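Local coordinates for probable branched-chain-amino-acid aminotransferase (Thermotoga maritima MSB8, PDB 3CSW), which probably transfers the amino group of leucine, isoleucine or valine to 2-oxoglutarate, using pyridoxal 5'-phosphate as cofactor, in branched-chain amino acid biosynthesis, at the interface of chains A and B. Coordinates in Å, arbitrary orientation; residue numbers count along the deposited sequence, not the author numbering. Chains: chain A/B, Putative branched-chain-amino-acid aminotransferase.

Contact 1: the interface of chains A and B. Residues chain A 18, 27-30; chain B 26-28.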
# COMPACT_ATOMS: atom_id res chain seq x y z
N ARG A 18 -17.08 -29.59 -27.17
CA ARG A 18 -18.16 -29.45 -28.13
C ARG A 18 -18.99 -30.73 -28.26
O ARG A 18 -19.13 -31.30 -29.35
CB ARG A 18 -17.60 -28.99 -29.49
CG ARG A 18 -16.65 -27.77 -29.39
CD ARG A 18 -16.54 -26.93 -30.68
NE ARG A 18 -16.09 -27.69 -31.85
CZ ARG A 18 -15.50 -27.17 -32.94
NH1 ARG A 18 -15.25 -25.86 -33.03
NH2 ARG A 18 -15.14 -27.97 -33.93
N ILE A 27 -6.57 -30.08 -31.08
CA ILE A 27 -7.85 -29.43 -30.77
C ILE A 27 -8.20 -28.50 -31.93
O ILE A 27 -7.33 -27.78 -32.43
CB ILE A 27 -7.84 -28.70 -29.39
CG1 ILE A 27 -9.27 -28.39 -28.92
CG2 ILE A 27 -6.96 -27.44 -29.44
CD1 ILE A 27 -9.34 -27.83 -27.51
N SER A 28 -9.45 -28.56 -32.37
CA SER A 28 -9.97 -27.70 -33.43
C SER A 28 -10.95 -26.72 -32.83
O SER A 28 -12.00 -27.10 -32.30
CB SER A 28 -10.69 -28.51 -34.50
OG SER A 28 -9.77 -29.05 -35.41
N LEU A 29 -10.60 -25.44 -32.91
CA LEU A 29 -11.48 -24.40 -32.39
C LEU A 29 -11.54 -23.21 -33.33
O LEU A 29 -10.65 -23.02 -34.16
CB LEU A 29 -11.06 -24.00 -30.97
CG LEU A 29 -9.70 -23.35 -30.70
CD1 LEU A 29 -9.66 -22.97 -29.23
CD2 LEU A 29 -8.54 -24.24 -31.05
N ASP A 30 -12.62 -22.45 -33.23
CA ASP A 30 -12.77 -21.22 -33.99
C ASP A 30 -11.61 -20.29 -33.61
O ASP A 30 -11.28 -20.16 -32.44
CB ASP A 30 -14.12 -20.57 -33.65
CG ASP A 30 -14.48 -19.42 -34.59
OD1 ASP A 30 -13.59 -18.79 -35.22
OD2 ASP A 30 -15.69 -19.13 -34.69
N GLU B 26 -11.08 -21.40 -38.77
CA GLU B 26 -10.83 -22.32 -37.66
C GLU B 26 -9.33 -22.56 -37.60
O GLU B 26 -8.62 -22.28 -38.55
CB GLU B 26 -11.60 -23.64 -37.79
CG GLU B 26 -13.08 -23.54 -37.35
CD GLU B 26 -13.60 -24.75 -36.56
OE1 GLU B 26 -12.86 -25.75 -36.40
OE2 GLU B 26 -14.75 -24.69 -36.08
N ILE B 27 -8.87 -23.05 -36.45
CA ILE B 27 -7.46 -23.31 -36.24
C ILE B 27 -7.32 -24.65 -35.52
O ILE B 27 -8.08 -24.94 -34.59
CB ILE B 27 -6.78 -22.14 -35.45
CG1 ILE B 27 -5.25 -22.23 -35.52
CG2 ILE B 27 -7.26 -22.09 -33.98
CD1 ILE B 27 -4.53 -21.03 -34.90
N SER B 28 -6.39 -25.49 -35.97
CA SER B 28 -6.05 -26.71 -35.24
C SER B 28 -4.73 -26.47 -34.55
O SER B 28 -3.78 -25.97 -35.16
CB SER B 28 -5.98 -27.93 -36.15
OG SER B 28 -7.28 -28.36 -36.49

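Contact 2: the interface of chains A and B. Residues chain A 135, 139-141, 149-150; chain B 132, 135, 150-151, 154.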
# COMPACT_ATOMS: atom_id res chain seq x y z
N ILE A 135 -1.90 -10.38 -5.75
CA ILE A 135 -2.55 -9.16 -6.24
C ILE A 135 -3.62 -8.78 -5.23
O ILE A 135 -4.41 -9.66 -4.80
CB ILE A 135 -3.20 -9.33 -7.66
CG1 ILE A 135 -2.14 -9.65 -8.72
CG2 ILE A 135 -4.00 -8.06 -8.02
CD1 ILE A 135 -2.74 -10.00 -10.13
N SER A 139 -7.15 -4.36 -7.14
CA SER A 139 -6.70 -4.65 -8.51
C SER A 139 -7.39 -5.86 -9.17
O SER A 139 -7.56 -5.90 -10.39
CB SER A 139 -5.19 -4.90 -8.49
OG SER A 139 -4.47 -3.73 -8.17
N THR A 140 -7.70 -6.87 -8.37
CA THR A 140 -8.32 -8.11 -8.86
C THR A 140 -8.86 -8.90 -7.67
O THR A 140 -8.19 -8.96 -6.65
CB THR A 140 -7.30 -9.01 -9.63
OG1 THR A 140 -6.72 -8.27 -10.71
CG2 THR A 140 -7.96 -10.27 -10.18
N PRO A 141 -10.06 -9.49 -7.79
CA PRO A 141 -10.54 -10.35 -6.73
C PRO A 141 -9.68 -11.59 -6.58
O PRO A 141 -9.44 -12.30 -7.56
CB PRO A 141 -11.96 -10.74 -7.15
CG PRO A 141 -12.32 -9.84 -8.28
CD PRO A 141 -11.05 -9.33 -8.88
N ARG A 149 -4.03 -14.89 -14.78
CA ARG A 149 -3.73 -13.95 -13.70
C ARG A 149 -2.23 -14.02 -13.35
O ARG A 149 -1.67 -15.08 -13.08
CB ARG A 149 -4.64 -14.14 -12.48
CG ARG A 149 -4.48 -15.43 -11.70
CD ARG A 149 -5.40 -15.39 -10.51
NE ARG A 149 -5.02 -14.27 -9.63
CZ ARG A 149 -5.87 -13.52 -8.93
NH1 ARG A 149 -7.17 -13.71 -9.01
NH2 ARG A 149 -5.40 -12.52 -8.18
N THR A 150 -1.60 -12.85 -13.36
CA THR A 150 -0.16 -12.80 -13.45
C THR A 150 0.57 -13.10 -12.14
O THR A 150 1.73 -13.49 -12.18
CB THR A 150 0.29 -11.46 -14.06
OG1 THR A 150 -0.40 -10.41 -13.40
CG2 THR A 150 -0.06 -11.38 -15.59
N VAL B 132 -10.95 -0.57 -11.28
CA VAL B 132 -9.85 -1.53 -11.21
C VAL B 132 -8.54 -0.77 -11.12
O VAL B 132 -8.22 0.04 -11.97
CB VAL B 132 -9.85 -2.48 -12.43
CG1 VAL B 132 -8.75 -3.52 -12.32
CG2 VAL B 132 -11.21 -3.15 -12.57
N ILE B 135 -2.22 -3.13 -11.31
CA ILE B 135 -1.59 -4.15 -10.45
C ILE B 135 -0.29 -3.57 -9.92
O ILE B 135 0.50 -3.02 -10.67
CB ILE B 135 -1.34 -5.49 -11.25
CG1 ILE B 135 -2.67 -6.17 -11.59
CG2 ILE B 135 -0.44 -6.44 -10.52
CD1 ILE B 135 -2.55 -7.19 -12.71
N THR B 150 -4.89 -9.07 -15.39
CA THR B 150 -6.28 -8.94 -14.94
C THR B 150 -6.75 -7.51 -14.70
O THR B 150 -7.95 -7.24 -14.71
CB THR B 150 -6.56 -9.83 -13.74
OG1 THR B 150 -5.55 -9.65 -12.73
CG2 THR B 150 -6.65 -11.30 -14.17
N ASP B 151 -5.83 -6.57 -14.52
CA ASP B 151 -6.25 -5.17 -14.44
C ASP B 151 -6.88 -4.69 -15.76
O ASP B 151 -7.98 -4.17 -15.78
CB ASP B 151 -5.12 -4.22 -13.92
CG ASP B 151 -3.78 -4.41 -14.60
OD1 ASP B 151 -3.65 -5.22 -15.51
OD2 ASP B 151 -2.81 -3.74 -14.15
N LEU B 154 -10.15 -6.91 -16.68
CA LEU B 154 -11.35 -6.55 -15.93
C LEU B 154 -11.80 -5.13 -16.24
O LEU B 154 -13.00 -4.84 -16.21
CB LEU B 154 -11.13 -6.70 -14.42
CG LEU B 154 -10.94 -8.11 -13.86
CD1 LEU B 154 -10.62 -8.01 -12.34
CD2 LEU B 154 -12.21 -8.99 -14.14
O HOH W 1 -3.09 -10.39 -13.57

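Contact 3: the interface of chains A and B. Residues chain A 154, 157; chain B 69-70, 139-141.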
# COMPACT_ATOMS: atom_id res chain seq x y z
N LEU A 154 3.25 -15.88 -12.85
CA LEU A 154 4.65 -15.57 -12.56
C LEU A 154 5.21 -16.40 -11.40
O LEU A 154 6.35 -16.84 -11.45
CB LEU A 154 4.86 -14.07 -12.35
CG LEU A 154 4.54 -13.20 -13.57
CD1 LEU A 154 4.73 -11.69 -13.26
CD2 LEU A 154 5.43 -13.62 -14.73
N ARG A 157 6.16 -20.06 -12.27
CA ARG A 157 7.41 -20.14 -13.02
C ARG A 157 8.66 -20.13 -12.13
O ARG A 157 9.76 -20.38 -12.61
CB ARG A 157 7.49 -19.02 -14.06
CG ARG A 157 6.45 -19.16 -15.17
CD ARG A 157 6.53 -18.02 -16.18
NE ARG A 157 7.73 -18.07 -17.01
CZ ARG A 157 7.86 -18.79 -18.12
NH1 ARG A 157 6.86 -19.55 -18.56
NH2 ARG A 157 9.00 -18.75 -18.79
N PHE B 69 11.76 -10.14 -20.58
CA PHE B 69 11.34 -10.41 -19.22
C PHE B 69 11.18 -11.92 -18.95
O PHE B 69 11.42 -12.39 -17.83
CB PHE B 69 10.01 -9.71 -18.91
CG PHE B 69 9.50 -10.00 -17.55
CD1 PHE B 69 10.09 -9.43 -16.44
CD2 PHE B 69 8.47 -10.90 -17.35
CE1 PHE B 69 9.64 -9.72 -15.17
CE2 PHE B 69 8.02 -11.19 -16.07
CZ PHE B 69 8.59 -10.60 -15.00
N PHE B 70 10.74 -12.66 -19.96
CA PHE B 70 10.62 -14.12 -19.92
C PHE B 70 11.85 -14.86 -20.51
O PHE B 70 11.76 -16.05 -20.79
CB PHE B 70 9.38 -14.57 -20.71
CG PHE B 70 8.08 -14.21 -20.08
CD1 PHE B 70 7.61 -14.92 -18.97
CD2 PHE B 70 7.30 -13.18 -20.59
CE1 PHE B 70 6.40 -14.60 -18.38
CE2 PHE B 70 6.08 -12.85 -20.01
CZ PHE B 70 5.63 -13.57 -18.91
N SER B 139 3.67 -7.25 -7.61
CA SER B 139 2.90 -8.39 -8.10
C SER B 139 3.15 -8.70 -9.58
O SER B 139 3.14 -9.86 -9.97
CB SER B 139 1.38 -8.15 -7.93
OG SER B 139 0.99 -8.06 -6.60
N THR B 140 3.34 -7.66 -10.40
CA THR B 140 3.57 -7.82 -11.82
C THR B 140 4.25 -6.55 -12.34
O THR B 140 3.86 -5.46 -11.94
CB THR B 140 2.23 -8.02 -12.55
OG1 THR B 140 1.57 -9.21 -12.05
CG2 THR B 140 2.46 -8.10 -14.09
N PRO B 141 5.24 -6.66 -13.26
CA PRO B 141 5.77 -5.38 -13.81
C PRO B 141 4.70 -4.55 -14.52
O PRO B 141 3.96 -5.10 -15.34
CB PRO B 141 6.83 -5.84 -14.83
CG PRO B 141 7.22 -7.20 -14.41
CD PRO B 141 5.92 -7.81 -13.88

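Contact 1: the interface of chains A and B
Strand 26-30 of each chain meets its symmetry mate in an antiparallel pair about the two-fold axis, with A:Ser28 set against B:Ser28, so a small sheet runs on from one subunit into the other. The two serine side chains rise on the same side of the paired strands and join by their hydroxyls, OG of A:Ser28 to OG of B:Ser28 2.8 Å, a hydrogen bond whose direction is not decided; in both, OG stands anti to the carbonyl carbon (chi1 -82° and -76°). Next along the strands, A:Leu29 N donates to B:Ile27 O at 3.1 Å, and B:Ile27 N returns a bond to A:Leu29 O at 2.9 Å. Beside this exchange the two side chains lie alongside each other, pointing the same way, with A:Leu29 CD2 3.9 Å from B:Ile27 CG2. B:Glu26, its chain bent at chi2, turns its carboxylate over the A strand towards A:Arg18. The two tips form a salt bridge whose hydrogen bond is weak, NH1 of A:Arg18 to OE2 of B:Glu26 at 3.3 Å, the guanidinium and carboxylate planes being 51° apart. One face of the A:Arg18 guanidinium, towards its rim, covers the carbonyl oxygen of A:Ser28, 3.4 Å from the plane.

Contact 2: the interface of chains A and B
A:Thr140 and B:Thr150 carry the polar contact, their side chains crossing at about a right angle where a loop of one subunit meets the start of helix 150-156 of the other. The hydroxyl OG1 of A:Thr140 lies 2.7 Å from OG1 of B:Thr150, a hydrogen bond of undecided direction. It also sits close above the carbonyl of A:Ser139, away from its lone pairs. An alanine in place of A:Thr140 would probably leave the B:Thr150 hydroxyl without its cross-chain mate and open a gap where CG2 packs 3.8 Å from B:Thr150 CB. Within chain A, A:Pro141 O lies in the guanidinium plane of A:Arg149, at its edge, hydrogen-bonded to NH1 at 3.0 Å, which ties the loop to the residue before the helix. Within chain B, B:Asp151 OD2 receives B:Ile135 N at 3.0 Å, on the anti side, 32° out of the carboxylate plane.

Water 1 bridges the two helix starts, gripped by N and OG1 of both A:Thr150 and B:Thr150. Each OG1, 2.7 Å from water 1, sits between its own backbone N and carbonyl carbon (chi1 48° in A:Thr150, 49° in B:Thr150), on hand for the same water as its amide.

Apolar contacts flank these bonds. The A:Ile135 and B:Ile135 side chains cross obliquely, CD1 to CD1 3.8 Å; tip to tip, A:Pro141 CD meets B:Leu154 CD1 at 3.7 Å.

Contact 3: the interface of chains A and B
B:Thr140 OG1 donates to the carbonyl oxygen of B:Ser139 at 2.7 Å, from above the carbonyl plane, nearly side-on to the C=O and not on a lone pair, and its oxygen borders A:Leu154 CD1 across the subunit boundary. In this class-IV pyridoxal-phosphate-dependent aminotransferase the contact is a largely apolar patch: A:Leu154 of helix 150-156 and A:Arg157 just past its end meet B:Phe69, the last residue of helix 56-69, B:Phe70 after it, and a loop of chain B. A:Leu154 divides its two methyls between these elements. CD1 points at the loop, tip to tip with the proline ring, 4.1 Å from B:Pro141 CD. CD2 turns to the phenylalanine pair: it lies in the plane of the B:Phe69 ring, at its edge, 3.8 Å from CE2, and also touches B:Phe70 CE1 at 3.9 Å, crossing that side chain at about a right angle. B:Phe69, with CG anti to the backbone N (chi1 177°), sets its CD2 edge over the centre of the B:Phe70 ring, 4.0 Å above it, which should help to hold that ring's tilt. A:Arg157 also borders B:Phe70. Its chain bends at chi3 (70°), bringing NE within 3.7 Å of B:Phe70 CD1. The guanidinium and ring planes stand 89° apart, so the two groups do not stack; CZ of A:Arg157 lies 4.0 Å from the same B:Phe70 CD1.

Contact 1 stands apart, the centre of its C-alpha atoms about 29 Å from those of contacts 2 and 3, whereas contacts 2 and 3 are neighbours, about 14 Å apart. These two share helix 150-156 and residues 139-141 with the chains exchanged: B:Leu154 meets the A loop in contact 2, A:Leu154 the B loop in contact 3. Contact 1 and the pair of contacts 2 and 3 thus hold the subunits at two separate places, which should restrain rocking. The deposited assembly holds four copies; A and B probably form the dimer within it.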